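Local coordinates for translation initiation factor eIF2B subunit delta (Schizosaccharomyces pombe, PDB 5B04), which serves as the delta component of the heterodecameric eIF2B complex, which catalyses the exchange of GDP for GTP on the gamma subunit of eIF2, at residues V258-T262 with D282-A287; Q266-L272 with E335-F340; V372-S378 with I440-E446. All blocks are in the same frame, centred on the assembly; numbering follows the deposited sequence.

Interaction 1 (V258-T262 with D282-A287); sequences VQAAT and DVLIHA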
loop_
_atom_site.group_PDB
_atom_site.type_symbol
_atom_site.label_atom_id
_atom_site.label_comp_id
_atom_site.label_asym_id
_atom_site.label_seq_id
_atom_site.Cartn_x
_atom_site.Cartn_y
_atom_site.Cartn_z
ATOM N N VAL G 258 -14.766 23.623 -23.896
ATOM C CA VAL G 258 -14.536 23.007 -25.198
ATOM C C VAL G 258 -13.425 23.706 -25.987
ATOM O O VAL G 258 -12.515 23.045 -26.485
ATOM C CB VAL G 258 -15.827 22.984 -26.044
ATOM C CG1 VAL G 258 -15.508 22.629 -27.484
ATOM C CG2 VAL G 258 -16.823 21.985 -25.470
ATOM N N GLN G 259 -13.489 25.032 -26.087
ATOM C CA GLN G 259 -12.505 25.774 -26.872
ATOM C C GLN G 259 -11.165 25.849 -26.151
ATOM O O GLN G 259 -10.105 25.902 -26.784
ATOM C CB GLN G 259 -13.015 27.183 -27.216
ATOM C CG GLN G 259 -12.895 28.272 -26.147
ATOM C CD GLN G 259 -13.665 29.528 -26.542
ATOM O OE1 GLN G 259 -14.573 29.469 -27.368
ATOM N NE2 GLN G 259 -13.282 30.670 -25.978
ATOM N N ALA G 260 -11.217 25.839 -24.824
ATOM C CA ALA G 260 -10.013 25.793 -24.011
ATOM C C ALA G 260 -9.291 24.466 -24.220
ATOM O O ALA G 260 -8.065 24.423 -24.319
ATOM C CB ALA G 260 -10.361 25.993 -22.546
ATOM N N ALA G 261 -10.064 23.389 -24.294
ATOM C CA ALA G 261 -9.508 22.054 -24.468
ATOM C C ALA G 261 -9.091 21.789 -25.913
ATOM O O ALA G 261 -8.085 21.125 -26.162
ATOM C CB ALA G 261 -10.509 21.006 -24.010
ATOM N N THR G 262 -9.869 22.310 -26.857
ATOM C CA THR G 262 -9.635 22.067 -28.277
ATOM C C THR G 262 -8.283 22.604 -28.741
ATOM O O THR G 262 -7.604 21.982 -29.558
ATOM C CB THR G 262 -10.746 22.697 -29.143
ATOM O OG1 THR G 262 -12.022 22.210 -28.710
ATOM C CG2 THR G 262 -10.549 22.353 -30.612
ATOM N N ASP G 282 -18.073 16.747 -27.142
ATOM C CA ASP G 282 -18.199 18.079 -27.719
ATOM C C ASP G 282 -16.836 18.639 -28.110
ATOM O O ASP G 282 -16.707 19.313 -29.130
ATOM C CB ASP G 282 -18.898 19.029 -26.744
ATOM C CG ASP G 282 -20.393 18.792 -26.670
ATOM O OD1 ASP G 282 -20.949 18.195 -27.616
ATOM O OD2 ASP G 282 -21.014 19.207 -25.669
ATOM N N VAL G 283 -15.825 18.354 -27.296
ATOM C CA VAL G 283 -14.464 18.806 -27.572
ATOM C C VAL G 283 -13.940 18.197 -28.868
ATOM O O VAL G 283 -13.387 18.897 -29.715
ATOM C CB VAL G 283 -13.503 18.449 -26.417
ATOM C CG1 VAL G 283 -12.060 18.730 -26.813
ATOM C CG2 VAL G 283 -13.873 19.220 -25.161
ATOM N N LEU G 284 -14.132 16.891 -29.016
ATOM C CA LEU G 284 -13.645 16.166 -30.185
ATOM C C LEU G 284 -14.376 16.576 -31.459
ATOM O O LEU G 284 -13.747 16.834 -32.486
ATOM C CB LEU G 284 -13.784 14.658 -29.966
ATOM C CG LEU G 284 -12.905 14.066 -28.864
ATOM C CD1 LEU G 284 -13.298 12.626 -28.582
ATOM C CD2 LEU G 284 -11.436 14.158 -29.250
ATOM N N ILE G 285 -15.704 16.626 -31.388
ATOM C CA ILE G 285 -16.522 17.019 -32.531
ATOM C C ILE G 285 -16.164 18.427 -32.992
ATOM O O ILE G 285 -15.963 18.669 -34.183
ATOM C CB ILE G 285 -18.026 16.953 -32.198
ATOM C CG1 ILE G 285 -18.464 15.499 -32.018
ATOM C CG2 ILE G 285 -18.848 17.615 -33.293
ATOM C CD1 ILE G 285 -19.923 15.341 -31.656
ATOM N N HIS G 286 -16.077 19.347 -32.037
ATOM C CA HIS G 286 -15.666 20.718 -32.313
ATOM C C HIS G 286 -14.290 20.750 -32.966
ATOM O O HIS G 286 -14.056 21.516 -33.897
ATOM C CB HIS G 286 -15.661 21.540 -31.022
ATOM C CG HIS G 286 -15.192 22.951 -31.196
ATOM N ND1 HIS G 286 -13.864 23.307 -31.127
ATOM C CD2 HIS G 286 -15.878 24.097 -31.421
ATOM C CE1 HIS G 286 -13.749 24.611 -31.309
ATOM N NE2 HIS G 286 -14.956 25.114 -31.491
ATOM N N ALA G 287 -13.392 19.897 -32.484
ATOM C CA ALA G 287 -12.014 19.866 -32.964
ATOM C C ALA G 287 -11.919 19.542 -34.455
ATOM O O ALA G 287 -11.137 20.159 -35.176
ATOM C CB ALA G 287 -11.203 18.866 -32.156
#

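Interaction 2 (Q266-L272 with E335-F340); sequences QDGDVIL and EVTKIF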
loop_
_atom_site.group_PDB
_atom_site.type_symbol
_atom_site.label_atom_id
_atom_site.label_comp_id
_atom_site.label_asym_id
_atom_site.label_seq_id
_atom_site.Cartn_x
_atom_site.Cartn_y
_atom_site.Cartn_z
ATOM N N GLN G 266 -3.352 18.974 -31.047
ATOM C CA GLN G 266 -2.410 19.266 -32.119
ATOM C C GLN G 266 -2.590 18.279 -33.266
ATOM O O GLN G 266 -3.145 17.198 -33.078
ATOM C CB GLN G 266 -0.977 19.222 -31.587
ATOM C CG GLN G 266 -0.761 20.100 -30.363
ATOM C CD GLN G 266 0.208 19.491 -29.368
ATOM O OE1 GLN G 266 1.056 18.675 -29.729
ATOM N NE2 GLN G 266 0.080 19.882 -28.104
ATOM N N ASP G 267 -2.129 18.653 -34.456
ATOM C CA ASP G 267 -2.270 17.793 -35.627
ATOM C C ASP G 267 -1.446 16.518 -35.489
ATOM O O ASP G 267 -0.228 16.566 -35.325
ATOM C CB ASP G 267 -1.867 18.540 -36.900
ATOM C CG ASP G 267 -2.956 19.470 -37.400
ATOM O OD1 ASP G 267 -4.092 19.383 -36.889
ATOM O OD2 ASP G 267 -2.676 20.281 -38.307
ATOM N N GLY G 268 -2.124 15.377 -35.556
ATOM C CA GLY G 268 -1.467 14.090 -35.429
ATOM C C GLY G 268 -1.736 13.446 -34.084
ATOM O O GLY G 268 -1.211 12.374 -33.782
ATOM N N ASP G 269 -2.558 14.104 -33.274
ATOM C CA ASP G 269 -2.895 13.597 -31.949
ATOM C C ASP G 269 -3.713 12.313 -32.016
ATOM O O ASP G 269 -4.568 12.149 -32.884
ATOM C CB ASP G 269 -3.666 14.651 -31.147
ATOM C CG ASP G 269 -2.758 15.521 -30.301
ATOM O OD1 ASP G 269 -1.611 15.106 -30.032
ATOM O OD2 ASP G 269 -3.197 16.619 -29.894
ATOM N N VAL G 270 -3.431 11.403 -31.090
ATOM C CA VAL G 270 -4.256 10.220 -30.894
ATOM C C VAL G 270 -4.899 10.320 -29.516
ATOM O O VAL G 270 -4.257 10.060 -28.498
ATOM C CB VAL G 270 -3.442 8.922 -31.016
ATOM C CG1 VAL G 270 -4.333 7.714 -30.783
ATOM C CG2 VAL G 270 -2.777 8.841 -32.380
ATOM N N ILE G 271 -6.168 10.709 -29.496
ATOM C CA ILE G 271 -6.842 11.082 -28.260
ATOM C C ILE G 271 -7.707 9.961 -27.692
ATOM O O ILE G 271 -8.491 9.342 -28.409
ATOM C CB ILE G 271 -7.709 12.334 -28.479
ATOM C CG1 ILE G 271 -6.828 13.508 -28.907
ATOM C CG2 ILE G 271 -8.493 12.678 -27.227
ATOM C CD1 ILE G 271 -7.596 14.762 -29.234
ATOM N N LEU G 272 -7.558 9.708 -26.394
ATOM C CA LEU G 272 -8.316 8.658 -25.726
ATOM C C LEU G 272 -9.477 9.235 -24.924
ATOM O O LEU G 272 -9.276 10.023 -24.000
ATOM C CB LEU G 272 -7.397 7.840 -24.810
ATOM C CG LEU G 272 -7.870 6.479 -24.280
ATOM C CD1 LEU G 272 -6.671 5.640 -23.876
ATOM C CD2 LEU G 272 -8.826 6.615 -23.100
ATOM N N GLU G 335 -0.321 3.847 -28.474
ATOM C CA GLU G 335 -0.658 4.669 -29.629
ATOM C C GLU G 335 -1.155 6.046 -29.197
ATOM O O GLU G 335 -1.095 7.008 -29.963
ATOM C CB GLU G 335 -1.719 3.979 -30.490
ATOM C CG GLU G 335 -1.232 2.732 -31.212
ATOM C CD GLU G 335 -2.348 2.012 -31.947
ATOM O OE1 GLU G 335 -3.357 2.664 -32.289
ATOM O OE2 GLU G 335 -2.215 0.793 -32.187
ATOM N N VAL G 336 -1.639 6.131 -27.961
ATOM C CA VAL G 336 -2.274 7.343 -27.449
ATOM C C VAL G 336 -1.265 8.440 -27.114
ATOM O O VAL G 336 -0.216 8.174 -26.527
ATOM C CB VAL G 336 -3.112 7.029 -26.193
ATOM C CG1 VAL G 336 -3.835 8.271 -25.701
ATOM C CG2 VAL G 336 -4.104 5.917 -26.487
ATOM N N THR G 337 -1.591 9.675 -27.490
ATOM C CA THR G 337 -0.747 10.824 -27.181
ATOM C C THR G 337 -1.402 11.751 -26.158
ATOM O O THR G 337 -0.714 12.485 -25.449
ATOM C CB THR G 337 -0.411 11.638 -28.445
ATOM O OG1 THR G 337 -1.620 12.135 -29.034
ATOM C CG2 THR G 337 0.326 10.775 -29.456
ATOM N N LYS G 338 -2.731 11.719 -26.089
ATOM C CA LYS G 338 -3.470 12.547 -25.138
ATOM C C LYS G 338 -4.718 11.846 -24.609
ATOM O O LYS G 338 -5.381 11.104 -25.334
ATOM C CB LYS G 338 -3.862 13.882 -25.777
ATOM C CG LYS G 338 -2.745 14.910 -25.806
ATOM C CD LYS G 338 -3.211 16.224 -26.406
ATOM C CE LYS G 338 -2.075 17.233 -26.455
ATOM N NZ LYS G 338 -0.952 16.762 -27.312
ATOM N N ILE G 339 -5.033 12.093 -23.342
ATOM C CA ILE G 339 -6.216 11.517 -22.711
ATOM C C ILE G 339 -7.152 12.610 -22.209
ATOM O O ILE G 339 -6.744 13.489 -21.451
ATOM C CB ILE G 339 -5.838 10.599 -21.532
ATOM C CG1 ILE G 339 -4.962 9.444 -22.016
ATOM C CG2 ILE G 339 -7.087 10.067 -20.846
ATOM C CD1 ILE G 339 -4.371 8.621 -20.894
ATOM N N PHE G 340 -8.409 12.550 -22.636
ATOM C CA PHE G 340 -9.404 13.536 -22.226
ATOM C C PHE G 340 -10.498 12.890 -21.388
ATOM O O PHE G 340 -11.096 11.892 -21.789
ATOM C CB PHE G 340 -10.012 14.225 -23.448
ATOM C CG PHE G 340 -9.126 15.274 -24.056
ATOM C CD1 PHE G 340 -7.933 14.927 -24.665
ATOM C CD2 PHE G 340 -9.491 16.610 -24.020
ATOM C CE1 PHE G 340 -7.117 15.890 -25.226
ATOM C CE2 PHE G 340 -8.680 17.579 -24.581
ATOM C CZ PHE G 340 -7.491 17.218 -25.185
#

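Interaction 3 (V372-S378 with I440-E446); sequences VIACCES and ITVCVCE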
loop_
_atom_site.group_PDB
_atom_site.type_symbol
_atom_site.label_atom_id
_atom_site.label_comp_id
_atom_site.label_asym_id
_atom_site.label_seq_id
_atom_site.Cartn_x
_atom_site.Cartn_y
_atom_site.Cartn_z
ATOM N N VAL G 372 -2.994 13.612 -18.713
ATOM C CA VAL G 372 -4.371 13.351 -18.320
ATOM C C VAL G 372 -5.118 14.669 -18.151
ATOM O O VAL G 372 -4.818 15.453 -17.252
ATOM C CB VAL G 372 -4.446 12.539 -17.017
ATOM C CG1 VAL G 372 -5.884 12.434 -16.537
ATOM C CG2 VAL G 372 -3.843 11.157 -17.219
ATOM N N ILE G 373 -6.091 14.907 -19.024
ATOM C CA ILE G 373 -6.797 16.181 -19.053
ATOM C C ILE G 373 -8.238 16.047 -18.572
ATOM O O ILE G 373 -9.078 15.458 -19.253
ATOM C CB ILE G 373 -6.788 16.781 -20.470
ATOM C CG1 ILE G 373 -5.349 16.911 -20.976
ATOM C CG2 ILE G 373 -7.495 18.126 -20.486
ATOM C CD1 ILE G 373 -5.241 17.401 -22.400
ATOM N N ALA G 374 -8.517 16.600 -17.397
ATOM C CA ALA G 374 -9.853 16.544 -16.818
ATOM C C ALA G 374 -10.686 17.753 -17.229
ATOM O O ALA G 374 -10.293 18.897 -17.002
ATOM C CB ALA G 374 -9.769 16.453 -15.302
ATOM N N CYS G 375 -11.838 17.490 -17.838
ATOM C CA CYS G 375 -12.742 18.552 -18.267
ATOM C C CYS G 375 -14.002 18.567 -17.410
ATOM O O CYS G 375 -14.873 17.709 -17.557
ATOM C CB CYS G 375 -13.109 18.382 -19.741
ATOM S SG CYS G 375 -11.693 18.395 -20.860
ATOM N N CYS G 376 -14.097 19.545 -16.518
ATOM C CA CYS G 376 -15.216 19.614 -15.589
ATOM C C CYS G 376 -15.710 21.043 -15.395
ATOM O O CYS G 376 -14.917 21.962 -15.197
ATOM C CB CYS G 376 -14.819 19.011 -14.240
ATOM S SG CYS G 376 -16.171 18.854 -13.053
ATOM N N GLU G 377 -17.026 21.220 -15.457
ATOM C CA GLU G 377 -17.637 22.512 -15.174
ATOM C C GLU G 377 -17.455 22.857 -13.699
ATOM O O GLU G 377 -17.384 21.965 -12.853
ATOM C CB GLU G 377 -19.122 22.501 -15.550
ATOM C CG GLU G 377 -19.403 22.453 -17.052
ATOM C CD GLU G 377 -19.270 21.061 -17.651
ATOM O OE1 GLU G 377 -19.756 20.855 -18.783
ATOM O OE2 GLU G 377 -18.683 20.173 -16.998
ATOM N N SER G 378 -17.375 24.149 -13.394
ATOM C CA SER G 378 -17.053 24.605 -12.044
ATOM C C SER G 378 -18.104 24.216 -11.009
ATOM O O SER G 378 -17.771 23.925 -9.861
ATOM C CB SER G 378 -16.866 26.123 -12.026
ATOM O OG SER G 378 -18.055 26.785 -12.424
ATOM N N ILE G 440 -3.734 13.366 -12.388
ATOM C CA ILE G 440 -4.341 14.365 -13.263
ATOM C C ILE G 440 -3.311 15.435 -13.615
ATOM O O ILE G 440 -2.734 16.068 -12.731
ATOM C CB ILE G 440 -5.580 15.034 -12.622
ATOM C CG1 ILE G 440 -6.811 14.134 -12.751
ATOM C CG2 ILE G 440 -5.873 16.368 -13.289
ATOM C CD1 ILE G 440 -6.866 12.999 -11.754
ATOM N N THR G 441 -3.077 15.621 -14.909
ATOM C CA THR G 441 -2.104 16.600 -15.378
ATOM C C THR G 441 -2.658 18.018 -15.292
ATOM O O THR G 441 -2.003 18.922 -14.771
ATOM C CB THR G 441 -1.671 16.313 -16.829
ATOM O OG1 THR G 441 -0.910 15.099 -16.870
ATOM C CG2 THR G 441 -0.820 17.451 -17.370
ATOM N N VAL G 442 -3.872 18.204 -15.799
ATOM C CA VAL G 442 -4.491 19.524 -15.833
ATOM C C VAL G 442 -6.011 19.417 -15.713
ATOM O O VAL G 442 -6.618 18.463 -16.199
ATOM C CB VAL G 442 -4.116 20.279 -17.134
ATOM C CG1 VAL G 442 -4.601 19.517 -18.359
ATOM C CG2 VAL G 442 -4.666 21.700 -17.125
ATOM N N CYS G 443 -6.619 20.389 -15.040
ATOM C CA CYS G 443 -8.071 20.474 -14.964
ATOM C C CYS G 443 -8.577 21.630 -15.819
ATOM O O CYS G 443 -8.207 22.783 -15.598
ATOM C CB CYS G 443 -8.530 20.648 -13.516
ATOM S SG CYS G 443 -10.314 20.874 -13.334
ATOM N N VAL G 444 -9.420 21.317 -16.796
ATOM C CA VAL G 444 -9.948 22.337 -17.694
ATOM C C VAL G 444 -11.392 22.692 -17.353
ATOM O O VAL G 444 -12.316 21.934 -17.649
ATOM C CB VAL G 444 -9.877 21.888 -19.166
ATOM C CG1 VAL G 444 -10.472 22.952 -20.076
ATOM C CG2 VAL G 444 -8.440 21.591 -19.559
ATOM N N CYS G 445 -11.573 23.846 -16.721
ATOM C CA CYS G 445 -12.903 24.370 -16.440
ATOM C C CYS G 445 -13.104 25.677 -17.198
ATOM O O CYS G 445 -12.304 26.019 -18.069
ATOM C CB CYS G 445 -13.102 24.579 -14.937
ATOM S SG CYS G 445 -11.856 25.623 -14.155
ATOM N N GLU G 446 -14.167 26.406 -16.874
ATOM C CA GLU G 446 -14.429 27.676 -17.541
ATOM C C GLU G 446 -13.565 28.790 -16.952
ATOM O O GLU G 446 -13.559 29.913 -17.457
ATOM C CB GLU G 446 -15.910 28.050 -17.453
ATOM C CG GLU G 446 -16.402 28.387 -16.057
ATOM C CD GLU G 446 -16.890 27.171 -15.300
ATOM O OE1 GLU G 446 -16.143 26.173 -15.225
ATOM O OE2 GLU G 446 -18.028 27.211 -14.785
#

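Interaction 1 (V258-T262 with D282-A287)
Val258 opens the contact in the last turn of helix 231-262, and its two methyl groups divide the work. CG2 of Val258 rests 3.8 Å from CB of Asp282 and 4.1 Å from CG2 of Val283, while CG1 sits over one face of the His286 ring, 4.1 Å from the ring centroid, in a CH-pi contact. A branched, compact side chain suits this place, because it fills the space between two helices without pushing them apart. One turn on, Ala261 points toward the partner helix, and its CB lies 3.9 Å from CG1 of Val283; so small a residue also leaves room for the sheet beneath. Thr262 ends the segment with both polar and apolar contacts. OG1 of Thr262 makes a very short hydrogen bond of 2.4 Å to the O of Val258, and accepts a weak one from ND1 of His286 at 3.2 Å, so the hydroxyl is satisfied where the residue is buried. CG2 of Thr262 packs 3.7 Å from CA of Ala287. The local axes come within 9.0 Å and cross at -66°, so the steeply crossed helices meet over a small patch. Strand 269-274 lies between them in sequence, and helix 278-289 in turn is the connection of a beta-alpha-beta crossover to strand 294-300, the repeating unit of a Rossmann-like alpha/beta domain.

Interaction 2 (Q266-L272 with E335-F340)
Asp269 gathers the strongest polar interactions. OD1 of Asp269 forms a salt bridge with NZ of Lys338 at 3.3 Å and accepts a hydrogen bond from OG1 of Thr337 at 3.1 Å, while its OD2 takes the backbone N of Gln266 at 2.6 Å. The last bond braces a type II turn from Gln266 to Asp269, where Gly268 adopts a positive phi that would jam a CB against the preceding carbonyl. The Thr337 hydroxyl also accepts the N of Val270 at 2.8 Å, so a short polar side chain stands in for a backbone carbonyl where the ladder begins. The O of Val270 then receives both Thr337 N at 2.9 Å and Lys338 N at 3.3 Å. Beyond it the pairing is regular and parallel: Leu272 N reaches Lys338 O at 2.8 Å, and Phe340 N reaches Leu272 O at 3.0 Å. Mostly apolar side chains cover both faces. On that of Ile271, which also carries the Lys338 side chain, CG2 of Ile271 meets CD1 of Phe340 at 3.5 Å; on that of Leu272, its CD1 touches CG2 of Val336 at 3.7 Å and its CB lies 4.0 Å from CG1 of Ile339. Glu335, at the margin, forms salt bridges with Arg295 and with Arg310 of the epsilon subunit. Helix 278-289 covers Ile271 and Phe340, helix 358-367 covers Leu272 and Ile339, and strands 294-300 and 372-375 flank the pair in the central sheet.

Interaction 3 (V372-S378 with I440-E446)
Ile373 overlaps two valines of the neighbouring strand, its CG1 lying 3.8 Å from CG1 of Val442 and its CG2 3.7 Å from CG2 of Val444. Such beta-branched residues favour extended backbone and here form a continuous apolar surface, to which Cys375 adds its SG, 4.3 Å from CB of Val444. On the reverse face the side chains are smaller: Ala374 pairs with Cys443, and its CB is 4.4 Å from CG2 of Ile440, leaving room for Met346 to pack against both paired residues. Between the two faces runs a parallel ladder. Ala374 N bonds to Val442 O at 2.9 Å, Val444 N to Ala374 O at 2.6 Å and Cys376 N to Val444 O at 3.2 Å. Thr441 starts it: its OG1 accepts the N of Val372 at 3.2 Å, while the O of Val372 receives Thr441 N at 2.9 Å and Val442 N at 3.3 Å. Past the strand ends, Glu446 curls back, its OE2 a very short 2.4 Å from the hydrogen-bonding OG of Ser378 and its OE1 3.0 Å from the N of Ser378, also a hydrogen bond. The Ser378 hydroxyl is bonded to Arg249 of helix 231-262 as well. The chemistry thus changes along the pair: apolar side chains and backbone bonds hold the buried strands together, whereas a carboxylate joins the two segments just past the strand ends, its charge met by a hydroxyl and a backbone NH.

In the fold
Interactions 2 and 3 are buried pairings within one sheet, joined where Ile339 O probably accepts a hydrogen bond from Ile373 N, since strands 338-342 and 372-375 are neighbours. Both begin alike, with a threonine hydroxyl taking a backbone NH; they differ in their charged groups, a salt bridge near the strand starts in interaction 2 and a carboxylate beyond the strand ends in interaction 3. Interaction 1, only partly buried, joins two helices lying on one face of that sheet and relies on side chains rather than a backbone ladder. Ala261 bridges the layers, touching Phe340 and Cys375, while Leu284 meets Ile271 and Ala260 meets Val444.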